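PDB 6A2A: sesquisabinene B synthase 2 from Santalum album, which probably cyclises farnesyl diphosphate to the sesquiterpene sesquisabinene B, with magnesium or manganese as cofactor. Local coordinates for residues Leu91-Gln96 against Leu242-Leu247; Gly173-Asp178 against Val500-Lys505. All blocks are in the same frame, centred on the assembly; numbering follows the deposited sequence.

Interaction 1: Leu91-Gln96 against Leu242-Leu247; sequences LGLKYQ and LRYAKL
Leu91 and Ala245 bring the two backbones nearest, their CA atoms 6.2 Å apart, where the loop after helix 78-90 meets a turn of helix 239-270. Gly92, with positive phi, ends helix 78-90 in a Schellman motif, and the chain then turns so that Leu93 follows Leu91 onto the same helix. The CB of Ala245 is the meeting point. Leu91 sets both its methyls against it, CD1 and CD2 each 4.0 Å from Ala245 CB. Leu93 CD1 reaches the same methyl and also touches the Tyr244 ring; Leu93 CD2 lies 3.9 Å from Tyr244 CE2, oblique to the ring. The Tyr244 ring gets there because CG is anti to the backbone N (chi1 -178°), which sends the ring out along the loop toward Gln96. Gln96 crosses the tyrosine at about a right angle, its amide plane turned 52° from the ring. Gln96 NE2 is 3.5 Å from Tyr244 OH, but the angle is too poor for a hydrogen bond. The amide is held elsewhere: OE1 accepts from Lys65 NZ, and NE2 is bonded to Asp248 OD1. One water joins the backbones, donating to Leu91 O at 2.9 Å and to Ala245 O. The direct contact between these segments of the alpha-helical terpene synthase fold is therefore mainly apolar, and water supplies the polar link between the two carbonyl oxygens, which could not bond to each other.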
loop_
_atom_site.group_PDB
_atom_site.type_symbol
_atom_site.label_atom_id
_atom_site.label_comp_id
_atom_site.label_asym_id
_atom_site.label_seq_id
_atom_site.Cartn_x
_atom_site.Cartn_y
_atom_site.Cartn_z
ATOM N N LEU A 91 22.783 13.537 20.797
ATOM C CA LEU A 91 23.078 12.440 19.943
ATOM C C LEU A 91 21.792 11.739 19.412
ATOM O O LEU A 91 21.897 10.801 18.690
ATOM C CB LEU A 91 23.935 11.415 20.690
ATOM C CG LEU A 91 25.376 11.820 20.909
ATOM C CD1 LEU A 91 26.055 10.901 21.888
ATOM C CD2 LEU A 91 26.144 11.941 19.611
ATOM N N GLY A 92 20.615 12.182 19.844
ATOM C CA GLY A 92 19.348 11.664 19.428
ATOM C C GLY A 92 18.927 10.410 20.158
ATOM O O GLY A 92 18.135 9.666 19.676
ATOM N N LEU A 93 19.451 10.232 21.358
ATOM C CA LEU A 93 19.211 9.027 22.114
ATOM C C LEU A 93 18.316 9.118 23.327
ATOM O O LEU A 93 18.073 8.148 23.942
ATOM C CB LEU A 93 20.542 8.434 22.547
ATOM C CG LEU A 93 21.544 8.088 21.472
ATOM C CD1 LEU A 93 22.914 7.836 22.077
ATOM C CD2 LEU A 93 21.078 6.916 20.666
ATOM N N LYS A 94 17.840 10.287 23.652
ATOM C CA LYS A 94 16.980 10.391 24.833
ATOM C C LYS A 94 15.821 9.380 24.767
ATOM O O LYS A 94 15.393 8.860 25.807
ATOM C CB LYS A 94 16.472 11.819 25.029
ATOM C CG LYS A 94 15.885 12.074 26.406
ATOM C CD LYS A 94 15.738 13.526 26.807
ATOM C CE LYS A 94 14.428 14.142 26.376
ATOM N NZ LYS A 94 13.310 13.644 27.216
ATOM N N TYR A 95 15.275 9.102 23.571
ATOM C CA TYR A 95 14.100 8.202 23.462
ATOM C C TYR A 95 14.446 6.784 23.929
ATOM O O TYR A 95 13.527 6.027 24.315
ATOM C CB TYR A 95 13.545 8.175 22.030
ATOM C CG TYR A 95 14.320 7.294 21.082
ATOM C CD1 TYR A 95 15.583 7.645 20.615
ATOM C CD2 TYR A 95 13.829 6.060 20.692
ATOM C CE1 TYR A 95 16.307 6.795 19.797
ATOM C CE2 TYR A 95 14.512 5.239 19.836
ATOM C CZ TYR A 95 15.781 5.576 19.429
ATOM O OH TYR A 95 16.429 4.726 18.599
ATOM N N GLN A 96 15.729 6.415 23.905
ATOM C CA GLN A 96 16.155 5.110 24.429
ATOM C C GLN A 96 16.412 5.123 25.950
ATOM O O GLN A 96 16.515 4.037 26.522
ATOM C CB GLN A 96 17.439 4.627 23.739
ATOM C CG GLN A 96 17.331 4.256 22.274
ATOM C CD GLN A 96 16.718 2.901 22.041
ATOM O OE1 GLN A 96 15.979 2.402 22.888
ATOM N NE2 GLN A 96 16.940 2.340 20.867
ATOM N N LEU A 242 29.566 7.169 21.900
ATOM C CA LEU A 242 29.717 7.509 20.500
ATOM C C LEU A 242 29.404 6.285 19.652
ATOM O O LEU A 242 28.629 6.380 18.683
ATOM C CB LEU A 242 31.121 8.051 20.187
ATOM C CG LEU A 242 31.397 8.302 18.702
ATOM C CD1 LEU A 242 30.501 9.424 18.163
ATOM C CD2 LEU A 242 32.861 8.625 18.431
ATOM N N ARG A 243 30.001 5.143 19.998
ATOM C CA ARG A 243 29.784 3.937 19.256
ATOM C C ARG A 243 28.291 3.568 19.243
ATOM O O ARG A 243 27.756 3.178 18.188
ATOM C CB ARG A 243 30.621 2.795 19.858
ATOM C CG ARG A 243 32.100 2.857 19.481
ATOM C CD ARG A 243 32.954 1.871 20.291
ATOM N NE ARG A 243 32.575 0.477 20.060
ATOM C CZ ARG A 243 32.485 -0.450 21.013
ATOM N NH1 ARG A 243 31.951 -1.631 20.738
ATOM N NH2 ARG A 243 32.889 -0.179 22.244
ATOM N N TYR A 244 27.623 3.646 20.383
ATOM C CA TYR A 244 26.198 3.338 20.473
ATOM C C TYR A 244 25.382 4.335 19.613
ATOM O O TYR A 244 24.435 3.916 18.942
ATOM C CB TYR A 244 25.677 3.379 21.906
ATOM C CG TYR A 244 24.216 3.021 22.016
ATOM C CD1 TYR A 244 23.732 1.805 21.572
ATOM C CD2 TYR A 244 23.302 3.942 22.481
ATOM C CE1 TYR A 244 22.381 1.507 21.587
ATOM C CE2 TYR A 244 21.944 3.646 22.535
ATOM C CZ TYR A 244 21.483 2.439 22.063
ATOM O OH TYR A 244 20.167 2.123 22.163
ATOM N N ALA A 245 25.765 5.590 19.642
ATOM C CA ALA A 245 25.078 6.662 18.886
ATOM C C ALA A 245 25.096 6.383 17.382
ATOM O O ALA A 245 24.052 6.506 16.697
ATOM C CB ALA A 245 25.692 8.014 19.184
ATOM N N LYS A 246 26.227 5.921 16.873
ATOM C CA LYS A 246 26.346 5.582 15.462
ATOM C C LYS A 246 25.543 4.326 15.129
ATOM O O LYS A 246 24.909 4.230 14.064
ATOM C CB LYS A 246 27.816 5.387 15.080
ATOM C CG LYS A 246 28.670 6.640 15.224
ATOM C CD LYS A 246 30.094 6.429 14.757
ATOM C CE LYS A 246 30.901 7.700 14.811
ATOM N NZ LYS A 246 32.316 7.434 14.463
ATOM N N LEU A 247 25.561 3.330 16.018
ATOM C CA LEU A 247 24.886 2.090 15.754
ATOM C C LEU A 247 23.359 2.292 15.750
ATOM O O LEU A 247 22.650 1.781 14.869
ATOM C CB LEU A 247 25.320 1.106 16.854
ATOM C CG LEU A 247 25.292 -0.389 16.565
ATOM C CD1 LEU A 247 26.033 -0.748 15.298
ATOM C CD2 LEU A 247 25.921 -1.134 17.735
HETATM O O HOH W 1 21.957 8.334 17.126
#

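Interaction 2: Gly173-Asp178 against Val500-Lys505; sequences GWEGED and VRMWWK
Lys505 lies against the Gly173-Glu175 backbone, where a type II beta turn from Trp174 to Glu177 leads into helix 178-192. The contact joins the N-terminal domain of the terpene synthase fold to helix 489-510 of the metal-binding domain. The van der Waals contacts centre on the lysine methylenes. Lys505 CG is 3.6 Å from Gly173 O, and CB sits 3.6 Å from Glu175 N. CG lies anti to the carbonyl carbon (chi1 -77°) and the chain runs straight on from there, which carries CD past the Trp174 carbonyl, 3.8 Å from Trp174 O. Glu175 crosses the lysine at about a right angle, its CG 3.9 Å from Lys505 CB. It lies side by side with Met502, and its OE2 is 3.6 Å from Met502 CG. Of the charges, Glu175 OE2 and Lys505 NZ stay 6.8 Å apart; the ammonium instead forms a salt bridge with Asp181 OD1. An alanine in place of this lysine would probably leave Asp181 without its mate and open a gap beside the Trp174 carbonyl. Polar links come from a water and from Asn508. The water accepts from Glu175 N and donates weakly to Lys505 O. Asn508 ND2 bonds Gly173 O. Within the turn, Glu177 is the N-cap residue of helix 178-192, and Trp174 N donates to its OE1 at 2.8 Å, on the anti side and 33° out of the carboxylate plane.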
loop_
_atom_site.group_PDB
_atom_site.type_symbol
_atom_site.label_atom_id
_atom_site.label_comp_id
_atom_site.label_asym_id
_atom_site.label_seq_id
_atom_site.Cartn_x
_atom_site.Cartn_y
_atom_site.Cartn_z
ATOM N N GLY A 173 13.205 30.407 28.058
ATOM C CA GLY A 173 12.524 31.489 28.761
ATOM C C GLY A 173 11.035 31.603 28.415
ATOM O O GLY A 173 10.545 31.092 27.401
ATOM N N TRP A 174 10.344 32.300 29.307
ATOM C CA TRP A 174 8.874 32.566 29.211
ATOM C C TRP A 174 8.616 34.053 29.051
ATOM O O TRP A 174 9.508 34.923 29.128
ATOM C CB TRP A 174 8.120 32.045 30.456
ATOM C CG TRP A 174 8.258 30.617 30.837
ATOM C CD1 TRP A 174 8.840 29.584 30.135
ATOM C CD2 TRP A 174 7.744 30.039 32.037
ATOM N NE1 TRP A 174 8.704 28.425 30.828
ATOM C CE2 TRP A 174 8.101 28.692 32.031
ATOM C CE3 TRP A 174 7.045 30.548 33.145
ATOM C CZ2 TRP A 174 7.717 27.812 33.037
ATOM C CZ3 TRP A 174 6.665 29.678 34.138
ATOM C CH2 TRP A 174 6.998 28.336 34.091
ATOM N N GLU A 175 7.362 34.430 28.762
ATOM C CA GLU A 175 7.072 35.833 28.679
ATOM C C GLU A 175 7.322 36.450 30.081
ATOM O O GLU A 175 7.164 35.767 31.092
ATOM C CB GLU A 175 5.632 36.137 28.215
ATOM C CG GLU A 175 5.319 35.798 26.768
ATOM C CD GLU A 175 3.909 36.253 26.372
ATOM O OE1 GLU A 175 2.952 35.686 26.899
ATOM O OE2 GLU A 175 3.790 37.227 25.660
ATOM N N GLY A 176 7.569 37.724 30.096
ATOM C CA GLY A 176 7.858 38.465 31.359
ATOM C C GLY A 176 9.172 38.073 32.013
ATOM O O GLY A 176 9.414 38.475 33.145
ATOM N N GLU A 177 10.037 37.277 31.372
ATOM C CA GLU A 177 11.329 36.942 31.987
ATOM C C GLU A 177 12.428 37.731 31.265
ATOM O O GLU A 177 13.202 37.221 30.397
ATOM C CB GLU A 177 11.546 35.437 32.018
ATOM C CG GLU A 177 10.585 34.672 32.893
ATOM C CD GLU A 177 10.819 33.203 32.962
ATOM O OE1 GLU A 177 11.188 32.600 31.911
ATOM O OE2 GLU A 177 10.643 32.604 34.069
ATOM N N ASP A 178 12.516 38.993 31.667
ATOM C CA ASP A 178 13.295 40.014 31.034
ATOM C C ASP A 178 14.829 39.703 31.056
ATOM O O ASP A 178 15.555 40.147 30.159
ATOM C CB ASP A 178 13.045 41.367 31.757
ATOM C CG ASP A 178 13.154 41.246 33.328
ATOM O OD1 ASP A 178 12.482 40.368 33.963
ATOM O OD2 ASP A 178 13.911 42.025 33.949
ATOM N N VAL A 500 8.067 35.392 16.599
ATOM C CA VAL A 500 8.527 34.024 16.739
ATOM C C VAL A 500 8.994 33.809 18.173
ATOM O O VAL A 500 8.708 32.786 18.779
ATOM C CB VAL A 500 9.633 33.730 15.739
ATOM C CG1 VAL A 500 10.389 32.468 16.068
ATOM C CG2 VAL A 500 9.072 33.743 14.328
ATOM N N ARG A 501 9.784 34.779 18.697
ATOM C CA ARG A 501 10.299 34.578 20.057
ATOM C C ARG A 501 9.159 34.566 21.083
ATOM O O ARG A 501 9.133 33.733 21.981
ATOM C CB ARG A 501 11.332 35.645 20.427
ATOM C CG ARG A 501 12.587 35.530 19.574
ATOM C CD ARG A 501 13.742 36.426 20.055
ATOM N NE ARG A 501 13.345 37.805 20.034
ATOM C CZ ARG A 501 13.524 38.633 19.004
ATOM N NH1 ARG A 501 14.112 38.225 17.896
ATOM N NH2 ARG A 501 13.125 39.888 19.095
ATOM N N MET A 502 8.196 35.452 20.888
ATOM C CA MET A 502 7.009 35.510 21.788
ATOM C C MET A 502 6.236 34.186 21.786
ATOM O O MET A 502 5.859 33.663 22.815
ATOM C CB MET A 502 6.094 36.657 21.345
ATOM C CG MET A 502 4.833 36.796 22.197
ATOM S SD MET A 502 3.356 35.863 21.653
ATOM C CE MET A 502 3.116 36.662 20.076
ATOM N N TRP A 503 5.893 33.661 20.610
ATOM C CA TRP A 503 5.073 32.438 20.577
ATOM C C TRP A 503 5.851 31.242 21.111
ATOM O O TRP A 503 5.289 30.387 21.749
ATOM C CB TRP A 503 4.533 32.202 19.165
ATOM C CG TRP A 503 3.381 33.057 18.747
ATOM C CD1 TRP A 503 3.353 34.006 17.777
ATOM C CD2 TRP A 503 2.057 33.017 19.303
ATOM N NE1 TRP A 503 2.107 34.600 17.708
ATOM C CE2 TRP A 503 1.300 33.998 18.625
ATOM C CE3 TRP A 503 1.475 32.295 20.339
ATOM C CZ2 TRP A 503 -0.033 34.232 18.933
ATOM C CZ3 TRP A 503 0.168 32.574 20.679
ATOM C CH2 TRP A 503 -0.566 33.482 19.948
ATOM N N TRP A 504 7.184 31.196 20.898
ATOM C CA TRP A 504 7.973 30.199 21.559
ATOM C C TRP A 504 7.872 30.316 23.089
ATOM O O TRP A 504 7.841 29.316 23.761
ATOM C CB TRP A 504 9.441 30.284 21.086
ATOM C CG TRP A 504 9.831 29.262 20.062
ATOM C CD1 TRP A 504 10.066 29.515 18.748
ATOM C CD2 TRP A 504 9.966 27.850 20.224
ATOM N NE1 TRP A 504 10.387 28.361 18.098
ATOM C CE2 TRP A 504 10.347 27.329 18.968
ATOM C CE3 TRP A 504 9.878 26.962 21.308
ATOM C CZ2 TRP A 504 10.641 25.987 18.770
ATOM C CZ3 TRP A 504 10.131 25.625 21.098
ATOM C CH2 TRP A 504 10.528 25.149 19.844
ATOM N N LYS A 505 7.943 31.517 23.619
ATOM C CA LYS A 505 7.765 31.704 25.083
ATOM C C LYS A 505 6.438 31.102 25.578
ATOM O O LYS A 505 6.368 30.432 26.606
ATOM C CB LYS A 505 7.871 33.187 25.395
ATOM C CG LYS A 505 9.294 33.757 25.406
ATOM C CD LYS A 505 9.267 35.249 25.374
ATOM C CE LYS A 505 10.636 35.860 25.245
ATOM N NZ LYS A 505 10.567 37.332 25.256
HETATM O O HOH W 2 5.415 32.457 28.394
#

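How the interactions relate
From the N terminus, the chain first passes Leu91-Gln96, then Gly173-Asp178. It reaches Leu242-Leu247 next, closing interaction 1 over 145 intervening residues. Val500-Lys505 comes last and closes interaction 2 over 321. The two closures cross, because 173-178 lies inside the first loop and 500-505 beyond it. Both begin in the N-terminal domain. Interaction 1 ties the turn between helices 78-90 and 98-110 to helix 239-270. Interaction 2 ties the turn between helices 160-170 and 178-192 to helix 489-510 of the metal-binding domain. Their centres are 31 Å apart and they do not touch. Both lie away from the magnesium-binding residues.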